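Side-chain contacts in endonuclease IV (Thermus thermophilus, PDB 3AAM), which cleaves the phosphodiester backbone of DNA at apurinic or apyrimidinic sites during base excision repair, leaving a 3'-hydroxyl and a 5'-terminal sugar phosphate: residues A[172-176]-A[177-181]; A[219-222]-A[223-226]; A[227-230]-A[231-234]; A[238-241]-A[242-245]. One frame throughout, in Å; residues are numbered along the deposited sequence.

Interaction 1 (A[172-176]-A[177-181]); sequences HAYAA and GYDVA. With MN (manganese (II) ion), chain B.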
loop_
_atom_site.group_PDB
_atom_site.type_symbol
_atom_site.label_atom_id
_atom_site.label_comp_id
_atom_site.label_asym_id
_atom_site.label_seq_id
_atom_site.Cartn_x
_atom_site.Cartn_y
_atom_site.Cartn_z
ATOM N N HIS A 172 -2.703 9.987 4.317
ATOM C CA HIS A 172 -1.450 10.723 4.182
ATOM C C HIS A 172 -1.664 12.016 3.404
ATOM O O HIS A 172 -1.159 13.072 3.789
ATOM C CB HIS A 172 -0.408 9.875 3.455
ATOM C CG HIS A 172 0.012 8.651 4.207
ATOM N ND1 HIS A 172 0.921 7.749 3.702
ATOM C CD2 HIS A 172 -0.356 8.176 5.421
ATOM C CE1 HIS A 172 1.095 6.769 4.570
ATOM N NE2 HIS A 172 0.332 7.004 5.621
ATOM N N ALA A 173 -2.416 11.923 2.311
ATOM C CA ALA A 173 -2.691 13.085 1.473
ATOM C C ALA A 173 -3.416 14.166 2.264
ATOM O O ALA A 173 -3.057 15.341 2.200
ATOM C CB ALA A 173 -3.523 12.674 0.258
ATOM N N TYR A 174 -4.430 13.757 3.017
ATOM C CA TYR A 174 -5.207 14.696 3.817
ATOM C C TYR A 174 -4.295 15.369 4.838
ATOM O O TYR A 174 -4.313 16.592 4.991
ATOM C CB TYR A 174 -6.341 13.954 4.527
ATOM C CG TYR A 174 -7.388 14.856 5.142
ATOM C CD1 TYR A 174 -8.149 15.709 4.348
ATOM C CD2 TYR A 174 -7.622 14.848 6.515
ATOM C CE1 TYR A 174 -9.119 16.536 4.905
ATOM C CE2 TYR A 174 -8.591 15.671 7.083
ATOM C CZ TYR A 174 -9.334 16.512 6.270
ATOM O OH TYR A 174 -10.293 17.332 6.820
ATOM N N ALA A 175 -3.489 14.567 5.528
ATOM C CA ALA A 175 -2.578 15.095 6.536
ATOM C C ALA A 175 -1.556 16.047 5.935
ATOM O O ALA A 175 -1.082 16.958 6.605
ATOM C CB ALA A 175 -1.868 13.952 7.253
ATOM N N ALA A 176 -1.226 15.841 4.665
ATOM C CA ALA A 176 -0.248 16.680 3.987
ATOM C C ALA A 176 -0.827 17.999 3.488
ATOM O O ALA A 176 -0.078 18.936 3.202
ATOM C CB ALA A 176 0.370 15.917 2.827
ATOM N N GLY A 177 -2.150 18.074 3.373
ATOM C CA GLY A 177 -2.768 19.303 2.902
ATOM C C GLY A 177 -3.713 19.152 1.722
ATOM O O GLY A 177 -4.312 20.132 1.277
ATOM N N TYR A 178 -3.843 17.939 1.196
ATOM C CA TYR A 178 -4.752 17.699 0.077
ATOM C C TYR A 178 -6.140 17.473 0.665
ATOM O O TYR A 178 -6.357 16.508 1.397
ATOM C CB TYR A 178 -4.307 16.471 -0.715
ATOM C CG TYR A 178 -3.041 16.681 -1.522
ATOM C CD1 TYR A 178 -3.062 17.421 -2.705
ATOM C CD2 TYR A 178 -1.834 16.116 -1.120
ATOM C CE1 TYR A 178 -1.906 17.585 -3.475
ATOM C CE2 TYR A 178 -0.673 16.277 -1.879
ATOM C CZ TYR A 178 -0.719 17.009 -3.055
ATOM O OH TYR A 178 0.417 17.146 -3.823
ATOM N N ASP A 179 -7.080 18.354 0.339
ATOM C CA ASP A 179 -8.429 18.249 0.890
ATOM C C ASP A 179 -9.278 17.115 0.310
ATOM O O ASP A 179 -10.191 17.347 -0.484
ATOM C CB ASP A 179 -9.173 19.574 0.715
ATOM C CG ASP A 179 -10.341 19.712 1.670
ATOM O OD1 ASP A 179 -10.764 18.688 2.247
ATOM O OD2 ASP A 179 -10.836 20.844 1.845
ATOM N N VAL A 180 -8.994 15.888 0.732
ATOM C CA VAL A 180 -9.744 14.732 0.252
ATOM C C VAL A 180 -11.184 14.746 0.770
ATOM O O VAL A 180 -12.088 14.205 0.131
ATOM C CB VAL A 180 -9.084 13.413 0.699
ATOM C CG1 VAL A 180 -9.795 12.228 0.052
ATOM C CG2 VAL A 180 -7.604 13.422 0.339
ATOM N N ALA A 181 -11.390 15.373 1.924
ATOM C CA ALA A 181 -12.714 15.443 2.529
ATOM C C ALA A 181 -13.717 16.282 1.746
ATOM O O ALA A 181 -14.845 15.844 1.501
ATOM C CB ALA A 181 -12.606 15.980 3.954
HETATM MN MN MN B . 0.113 5.801 7.504
HETATM O O HOH W 1 -11.234 19.312 4.951
HETATM O O HOH W 2 0.595 4.716 9.716
#
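The carbonyl oxygen of Ala-173 receives two backbone N-H groups from the chain leaving its helix: Tyr-178 N at 2.9 Å, at a fair angle of 154°, and Gly-177 N at 3.1 Å, a weak bond. Gly-177 N also donates to Tyr-174 O (3.1 Å), standing above that carbonyl's plane. With the positive phi of Gly-177 this makes a Schellman motif, and a side chain on the glycine would collide with Ala-176 O. Tyr-174 CA also makes a CA-H...O contact with Tyr-178 O (3.2 Å). The Tyr-174 ring runs beside the departing chain because its CG lies opposite the backbone N (chi1 -167°); CE1 thereby meets Ala-181 CB at 3.7 Å. Alongside it, pointing the same way, runs the carboxylate of Asp-179, turned 50° from the ring, with OD1 at the ring edge. A water 2.9 Å from Tyr-174 OH donates to Asp-179 OD1 (2.8 Å), which also accepts from Glu-182 N. Ala-173 CB rests against Tyr-178 CB and Val-180 CG2. One residue before Ala-173, His-172 NE2 binds manganese at 2.2 Å; its ND1 bond to Asn-140 O fixes the ring's rotation. Tyr-178 stacks on Phe-152, and its OH accepts from Phe-152 N. In this TIM barrel, helix 170-176 follows strand 165-169 directly, and its cap turns the chain toward helix 184-194, whose Val-187 touches Tyr-178 and Val-180.

Interaction 2 (A[219-222]-A[223-226]); sequences HAHL and LQGK. With MN (manganese (II) ion), chain B.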
loop_
_atom_site.group_PDB
_atom_site.type_symbol
_atom_site.label_atom_id
_atom_site.label_comp_id
_atom_site.label_asym_id
_atom_site.label_seq_id
_atom_site.Cartn_x
_atom_site.Cartn_y
_atom_site.Cartn_z
ATOM N N HIS A 219 -4.450 6.455 10.861
ATOM C CA HIS A 219 -5.551 5.883 10.086
ATOM C C HIS A 219 -6.818 5.690 10.911
ATOM O O HIS A 219 -6.759 5.465 12.118
ATOM C CB HIS A 219 -5.171 4.517 9.508
ATOM C CG HIS A 219 -3.885 4.500 8.742
ATOM N ND1 HIS A 219 -3.345 3.335 8.240
ATOM C CD2 HIS A 219 -3.021 5.488 8.410
ATOM C CE1 HIS A 219 -2.203 3.606 7.634
ATOM N NE2 HIS A 219 -1.983 4.905 7.725
ATOM N N ALA A 220 -7.957 5.775 10.233
ATOM C CA ALA A 220 -9.257 5.572 10.854
ATOM C C ALA A 220 -10.103 4.720 9.912
ATOM O O ALA A 220 -9.919 4.765 8.693
ATOM C CB ALA A 220 -9.945 6.910 11.101
ATOM N N HIS A 221 -11.013 3.938 10.487
ATOM C CA HIS A 221 -11.908 3.084 9.708
ATOM C C HIS A 221 -12.771 3.949 8.794
ATOM O O HIS A 221 -12.874 5.164 8.984
ATOM C CB HIS A 221 -12.834 2.287 10.634
ATOM C CG HIS A 221 -12.121 1.358 11.565
ATOM N ND1 HIS A 221 -11.293 0.349 11.124
ATOM C CD2 HIS A 221 -12.132 1.271 12.916
ATOM C CE1 HIS A 221 -10.825 -0.321 12.162
ATOM N NE2 HIS A 221 -11.318 0.220 13.263
ATOM N N LEU A 222 -13.398 3.322 7.805
ATOM C CA LEU A 222 -14.262 4.054 6.890
ATOM C C LEU A 222 -15.381 4.734 7.677
ATOM O O LEU A 222 -15.961 4.142 8.589
ATOM C CB LEU A 222 -14.843 3.104 5.843
ATOM C CG LEU A 222 -13.786 2.363 5.018
ATOM C CD1 LEU A 222 -14.473 1.406 4.059
ATOM C CD2 LEU A 222 -12.917 3.357 4.260
ATOM N N LEU A 223 -15.656 5.985 7.321
ATOM C CA LEU A 223 -16.682 6.809 7.964
ATOM C C LEU A 223 -16.378 7.187 9.412
ATOM O O LEU A 223 -17.189 7.849 10.057
ATOM C CB LEU A 223 -18.055 6.126 7.898
ATOM C CG LEU A 223 -18.655 5.906 6.504
ATOM C CD1 LEU A 223 -20.099 5.420 6.640
ATOM C CD2 LEU A 223 -18.614 7.200 5.709
ATOM N N GLN A 224 -15.215 6.791 9.923
ATOM C CA GLN A 224 -14.864 7.104 11.306
ATOM C C GLN A 224 -13.792 8.180 11.462
ATOM O O GLN A 224 -13.360 8.479 12.579
ATOM C CB GLN A 224 -14.427 5.833 12.037
ATOM C CG GLN A 224 -15.553 4.832 12.243
ATOM C CD GLN A 224 -15.130 3.647 13.082
ATOM O OE1 GLN A 224 -14.166 3.729 13.846
ATOM N NE2 GLN A 224 -15.860 2.543 12.964
ATOM N N GLY A 225 -13.377 8.766 10.344
ATOM C CA GLY A 225 -12.360 9.800 10.381
ATOM C C GLY A 225 -12.851 11.153 9.904
ATOM O O GLY A 225 -14.053 11.386 9.792
ATOM N N LYS A 226 -11.911 12.043 9.601
ATOM C CA LYS A 226 -12.241 13.391 9.156
ATOM C C LYS A 226 -12.531 13.515 7.665
ATOM O O LYS A 226 -13.025 14.548 7.214
ATOM C CB LYS A 226 -11.110 14.353 9.536
ATOM C CG LYS A 226 -10.760 14.337 11.018
ATOM C CD LYS A 226 -11.971 14.642 11.882
ATOM C CE LYS A 226 -11.630 14.561 13.366
ATOM N NZ LYS A 226 -12.849 14.665 14.220
HETATM MN MN MN B . 0.113 5.801 7.504
HETATM O O HOH W 3 -11.367 4.550 13.391
HETATM O O HOH W 2 0.595 4.716 9.716
#
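His-221 to Gln-224 form a type II beta turn, closed by Gln-224 N donating to His-221 O at 3.0 Å (155° at the hydrogen) from above the carbonyl plane, with Leu-223 at positive phi. The side chains at the two ends of the turn run alongside each other, pointing the same way, ring and amide planes 76° apart. Gln-224, extended beyond CG, brings OE1 to the edge of the His-221 ring, 3.3 Å from CD2, while its CD lies 3.6 Å from His-221 CB. A water ties the pair, accepting from His-221 N and donating to Gln-224 OE1 (both 3.0 Å). With an alanine in place of His-221, the Gln-224 amide would probably lose the ring edge beside it, and Thr-249 OG1 the partner it has in ND1. The turn follows strand 219-220, which pairs antiparallel with strand 202-208 of the TIM barrel. At the start of strand 219-220, His-219 NE2 binds manganese (2.3 Å) beside Asp-217 and His-172, its ring held by ND1 to Glu-248 O. Across the base of the turn, Ala-220 CB, just before it, packs on Gly-225 CA, just after it, at 3.8 Å, where a side chain on the glycine would be cramped. Trp-258 of helix 253-267 touches Gln-224 and donates through NE1 to Leu-222 O.

Interaction 3 (A[227-230]-A[231-234]); sequences IGEG and LKRV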
loop_
_atom_site.group_PDB
_atom_site.type_symbol
_atom_site.label_atom_id
_atom_site.label_comp_id
_atom_site.label_asym_id
_atom_site.label_seq_id
_atom_site.Cartn_x
_atom_site.Cartn_y
_atom_site.Cartn_z
ATOM N N ILE A 227 -12.225 12.477 6.894
ATOM C CA ILE A 227 -12.487 12.529 5.463
ATOM C C ILE A 227 -13.916 12.073 5.187
ATOM O O ILE A 227 -14.594 12.620 4.318
ATOM C CB ILE A 227 -11.490 11.652 4.681
ATOM C CG1 ILE A 227 -10.063 12.106 5.003
ATOM C CG2 ILE A 227 -11.760 11.777 3.177
ATOM C CD1 ILE A 227 -8.971 11.227 4.414
ATOM N N GLY A 228 -14.367 11.073 5.938
ATOM C CA GLY A 228 -15.724 10.577 5.789
ATOM C C GLY A 228 -16.124 10.137 4.393
ATOM O O GLY A 228 -15.419 9.362 3.747
ATOM N N GLU A 229 -17.264 10.637 3.922
ATOM C CA GLU A 229 -17.760 10.272 2.603
ATOM C C GLU A 229 -16.845 10.721 1.473
ATOM O O GLU A 229 -17.054 10.355 0.316
ATOM C CB GLU A 229 -19.177 10.819 2.403
ATOM C CG GLU A 229 -20.202 10.207 3.352
ATOM C CD GLU A 229 -20.465 8.731 3.086
ATOM O OE1 GLU A 229 -19.695 8.102 2.332
ATOM O OE2 GLU A 229 -21.445 8.194 3.645
ATOM N N GLY A 230 -15.829 11.512 1.803
ATOM C CA GLY A 230 -14.894 11.942 0.782
ATOM C C GLY A 230 -14.232 10.713 0.181
ATOM O O GLY A 230 -13.905 10.683 -1.007
ATOM N N LEU A 231 -14.034 9.689 1.008
ATOM C CA LEU A 231 -13.418 8.452 0.539
ATOM C C LEU A 231 -14.335 7.706 -0.417
ATOM O O LEU A 231 -13.871 6.946 -1.266
ATOM C CB LEU A 231 -13.050 7.543 1.717
ATOM C CG LEU A 231 -11.948 8.063 2.640
ATOM C CD1 LEU A 231 -11.605 6.991 3.657
ATOM C CD2 LEU A 231 -10.712 8.433 1.823
ATOM N N LYS A 232 -15.642 7.912 -0.276
ATOM C CA LYS A 232 -16.594 7.272 -1.169
ATOM C C LYS A 232 -16.346 7.811 -2.578
ATOM O O LYS A 232 -16.343 7.060 -3.551
ATOM C CB LYS A 232 -18.031 7.588 -0.743
ATOM C CG LYS A 232 -19.093 7.051 -1.701
ATOM C CD LYS A 232 -20.502 7.496 -1.303
ATOM C CE LYS A 232 -20.667 9.005 -1.427
ATOM N NZ LYS A 232 -22.059 9.461 -1.125
ATOM N N ARG A 233 -16.124 9.118 -2.671
ATOM C CA ARG A 233 -15.881 9.767 -3.952
ATOM C C ARG A 233 -14.583 9.299 -4.605
ATOM O O ARG A 233 -14.482 9.252 -5.831
ATOM C CB ARG A 233 -15.878 11.285 -3.767
ATOM C CG ARG A 233 -17.250 11.859 -3.432
ATOM C CD ARG A 233 -18.021 12.257 -4.689
ATOM N NE ARG A 233 -18.304 11.130 -5.577
ATOM C CZ ARG A 233 -19.205 10.184 -5.326
ATOM N NH1 ARG A 233 -19.392 9.198 -6.194
ATOM N NH2 ARG A 233 -19.924 10.227 -4.211
ATOM N N VAL A 234 -13.589 8.952 -3.791
ATOM C CA VAL A 234 -12.323 8.454 -4.322
ATOM C C VAL A 234 -12.525 7.011 -4.793
ATOM O O VAL A 234 -12.141 6.641 -5.907
ATOM C CB VAL A 234 -11.204 8.492 -3.244
ATOM C CG1 VAL A 234 -9.953 7.782 -3.748
ATOM C CG2 VAL A 234 -10.869 9.932 -2.902
#
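Glu-229 O is gripped by two N-H groups of the first helical turn, Lys-232 N at 2.9 Å and Arg-233 N at 3.4 Å, both weak bonds. Next along, Gly-230 O accepts from Val-234 N at 3.3 Å, close to the carbonyl plane, and Leu-231 N donates to Gly-228 O at 3.1 Å. A type II' beta turn from Ile-227 to Gly-230 leads into the helix, with Gly-228 supplying the positive phi; Asp-207 braces it, OD1 taking Ile-227 N and OD2 taking Gly-228 N. Leu-231 meets Ile-227 at about a right angle, CD2 lying 3.8 Å from CG2. The branch CG2 lies opposite Ile-227's backbone N (CG1 at chi1 -57°), which turns it toward the leucine; a side chain on Gly-230 would crowd this methyl. Replacing Leu-231 with an alanine would probably open a gap beside Ile-227 CG2 and strip an apolar contact from Leu-205 and Trp-266. On the outer side Glu-229, bent at chi2 (-68°), brings OE1 against the aliphatic chain of Lys-232, 3.5 Å from CB. Their charges stay apart, OE1 and NZ at 4.4 Å, beyond a salt bridge, and Trp-266 touches both side chains. The helix start is thus held mainly by backbone bonds, with the Asp-207 carboxylate and the apolar packing of Leu-231 beside them, while the Glu-229 and Lys-232 charges probably add only a mild attraction.

Interaction 4 (A[238-241]-A[242-245]); sequences PRLK and DRVF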
loop_
_atom_site.group_PDB
_atom_site.type_symbol
_atom_site.label_atom_id
_atom_site.label_comp_id
_atom_site.label_asym_id
_atom_site.label_seq_id
_atom_site.Cartn_x
_atom_site.Cartn_y
_atom_site.Cartn_z
ATOM N N PRO A 238 -14.695 7.310 -11.429
ATOM C CA PRO A 238 -14.613 6.499 -12.647
ATOM C C PRO A 238 -13.203 6.196 -13.146
ATOM O O PRO A 238 -12.977 5.183 -13.801
ATOM C CB PRO A 238 -15.419 7.317 -13.653
ATOM C CG PRO A 238 -16.454 7.964 -12.791
ATOM C CD PRO A 238 -15.634 8.432 -11.612
ATOM N N ARG A 239 -12.256 7.074 -12.840
ATOM C CA ARG A 239 -10.884 6.874 -13.285
ATOM C C ARG A 239 -10.167 5.766 -12.518
ATOM O O ARG A 239 -9.133 5.273 -12.963
ATOM C CB ARG A 239 -10.097 8.178 -13.145
ATOM C CG ARG A 239 -10.580 9.286 -14.062
ATOM C CD ARG A 239 -9.976 10.629 -13.687
ATOM N NE ARG A 239 -10.502 11.136 -12.423
ATOM C CZ ARG A 239 -10.219 12.335 -11.918
ATOM N NH1 ARG A 239 -9.407 13.159 -12.570
ATOM N NH2 ARG A 239 -10.756 12.718 -10.763
ATOM N N LEU A 240 -10.724 5.374 -11.377
ATOM C CA LEU A 240 -10.108 4.343 -10.546
ATOM C C LEU A 240 -10.935 3.070 -10.461
ATOM O O LEU A 240 -10.650 2.196 -9.643
ATOM C CB LEU A 240 -9.898 4.878 -9.129
ATOM C CG LEU A 240 -9.137 6.198 -8.994
ATOM C CD1 LEU A 240 -9.104 6.602 -7.531
ATOM C CD2 LEU A 240 -7.728 6.050 -9.551
ATOM N N LYS A 241 -11.947 2.954 -11.309
ATOM C CA LYS A 241 -12.827 1.790 -11.272
ATOM C C LYS A 241 -12.145 0.430 -11.394
ATOM O O LYS A 241 -12.691 -0.568 -10.931
ATOM C CB LYS A 241 -13.911 1.914 -12.346
ATOM C CG LYS A 241 -13.398 1.890 -13.766
ATOM C CD LYS A 241 -14.529 2.162 -14.735
ATOM C CE LYS A 241 -14.035 2.224 -16.167
ATOM N NZ LYS A 241 -15.147 2.522 -17.107
ATOM N N ASP A 242 -10.962 0.382 -11.999
ATOM C CA ASP A 242 -10.255 -0.888 -12.164
ATOM C C ASP A 242 -9.033 -1.012 -11.256
ATOM O O ASP A 242 -8.144 -1.826 -11.512
ATOM C CB ASP A 242 -9.816 -1.063 -13.623
ATOM C CG ASP A 242 -10.985 -1.034 -14.592
ATOM O OD1 ASP A 242 -11.907 -1.861 -14.435
ATOM O OD2 ASP A 242 -10.982 -0.185 -15.510
ATOM N N ARG A 243 -8.989 -0.217 -10.192
ATOM C CA ARG A 243 -7.850 -0.256 -9.288
ATOM C C ARG A 243 -8.122 -1.090 -8.046
ATOM O O ARG A 243 -9.232 -1.591 -7.843
ATOM C CB ARG A 243 -7.444 1.162 -8.874
ATOM C CG ARG A 243 -7.226 2.131 -10.029
ATOM C CD ARG A 243 -6.236 1.617 -11.061
ATOM N NE ARG A 243 -6.058 2.602 -12.127
ATOM C CZ ARG A 243 -5.647 2.315 -13.356
ATOM N NH1 ARG A 243 -5.364 1.065 -13.693
ATOM N NH2 ARG A 243 -5.530 3.284 -14.256
ATOM N N VAL A 244 -7.091 -1.224 -7.219
ATOM C CA VAL A 244 -7.153 -1.992 -5.983
ATOM C C VAL A 244 -7.150 -1.057 -4.778
ATOM O O VAL A 244 -6.282 -0.199 -4.660
ATOM C CB VAL A 244 -5.943 -2.938 -5.889
ATOM C CG1 VAL A 244 -5.903 -3.614 -4.524
ATOM C CG2 VAL A 244 -6.021 -3.975 -6.999
ATOM N N PHE A 245 -8.119 -1.236 -3.887
ATOM C CA PHE A 245 -8.237 -0.408 -2.695
ATOM C C PHE A 245 -8.026 -1.249 -1.443
ATOM O O PHE A 245 -8.706 -2.254 -1.240
ATOM C CB PHE A 245 -9.617 0.250 -2.650
ATOM C CG PHE A 245 -9.836 1.279 -3.727
ATOM C CD1 PHE A 245 -9.657 2.628 -3.463
ATOM C CD2 PHE A 245 -10.201 0.889 -5.011
ATOM C CE1 PHE A 245 -9.842 3.586 -4.459
ATOM C CE2 PHE A 245 -10.387 1.837 -6.017
ATOM C CZ PHE A 245 -10.207 3.189 -5.740
HETATM O O HOH W 4 -9.277 2.456 -13.378
#
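Leu-240, Lys-241 and Asp-242 carry this tight corner, a type I beta turn that runs on to Arg-243. Leu-240 O accepts from Arg-243 N at 3.0 Å, a bond of 157° at the hydrogen with the donor well above the carbonyl plane. The same oxygen lies at the edge of the Phe-245 ring, 3.7 Å from CE2, while Leu-240 CB touches CZ at 3.8 Å; leucine and phenylalanine side chains cross at about a right angle. Arg-243 also crosses Leu-240 squarely, its CG 3.9 Å from Leu-240 CB, so the leucine lies against the phenylalanine ring and the aliphatic part of the arginine. At the exposed corner Lys-241 puts CG between its own N and carbonyl carbon (chi1 65°), which sets the extended chain beside Asp-242. There the methylene CG of Lys-241, not the ammonium, meets OD2 at 3.6 Å; NZ stays 5.2 Å from that OD2, so any attraction between the charges is probably weak. The Asp-242 backbone is held separately: its N donates to a water (3.0 Å) that in turn donates to Arg-239 O (2.9 Å) and lies above one face of the Arg-243 guanidinium, toward its rim. Arg-239 points elsewhere, in salt bridges with Asp-189 and Asp-237. The turn closes the loop that leads from helix 230-235 into strand 244-247, which lies between the parallel strands 3-6 and 202-208 of the barrel. Leu-240 also packs on Leu-188 of helix 184-194, and Phe-245 meets Phe-235 edge-to-face and touches Val-203 and Leu-205.

Interactions 1 and 2 meet at the metal: His-172 NE2 and His-219 NE2 lie 3.8 Å apart round one manganese, whose shell includes Asp-217 and a shared water. Away from the metal they also pack, Tyr-174 CE2 on Lys-226 CB at 3.8 Å. Interaction 3 follows interaction 2 directly in the chain, Leu-222 CD2 reaching Leu-231 CD1 at 3.9 Å. It also touches interaction 1, Val-180 CG1 lying 3.7 Å from Ile-227 CG2, while the Ile-227 side chain is about 11 Å from manganese. Interaction 4 lies away from the metal site: it meets interaction 3 at Val-234 O and Leu-240 CD1 (3.4 Å), but its centre is about 19 Å from that of interaction 1.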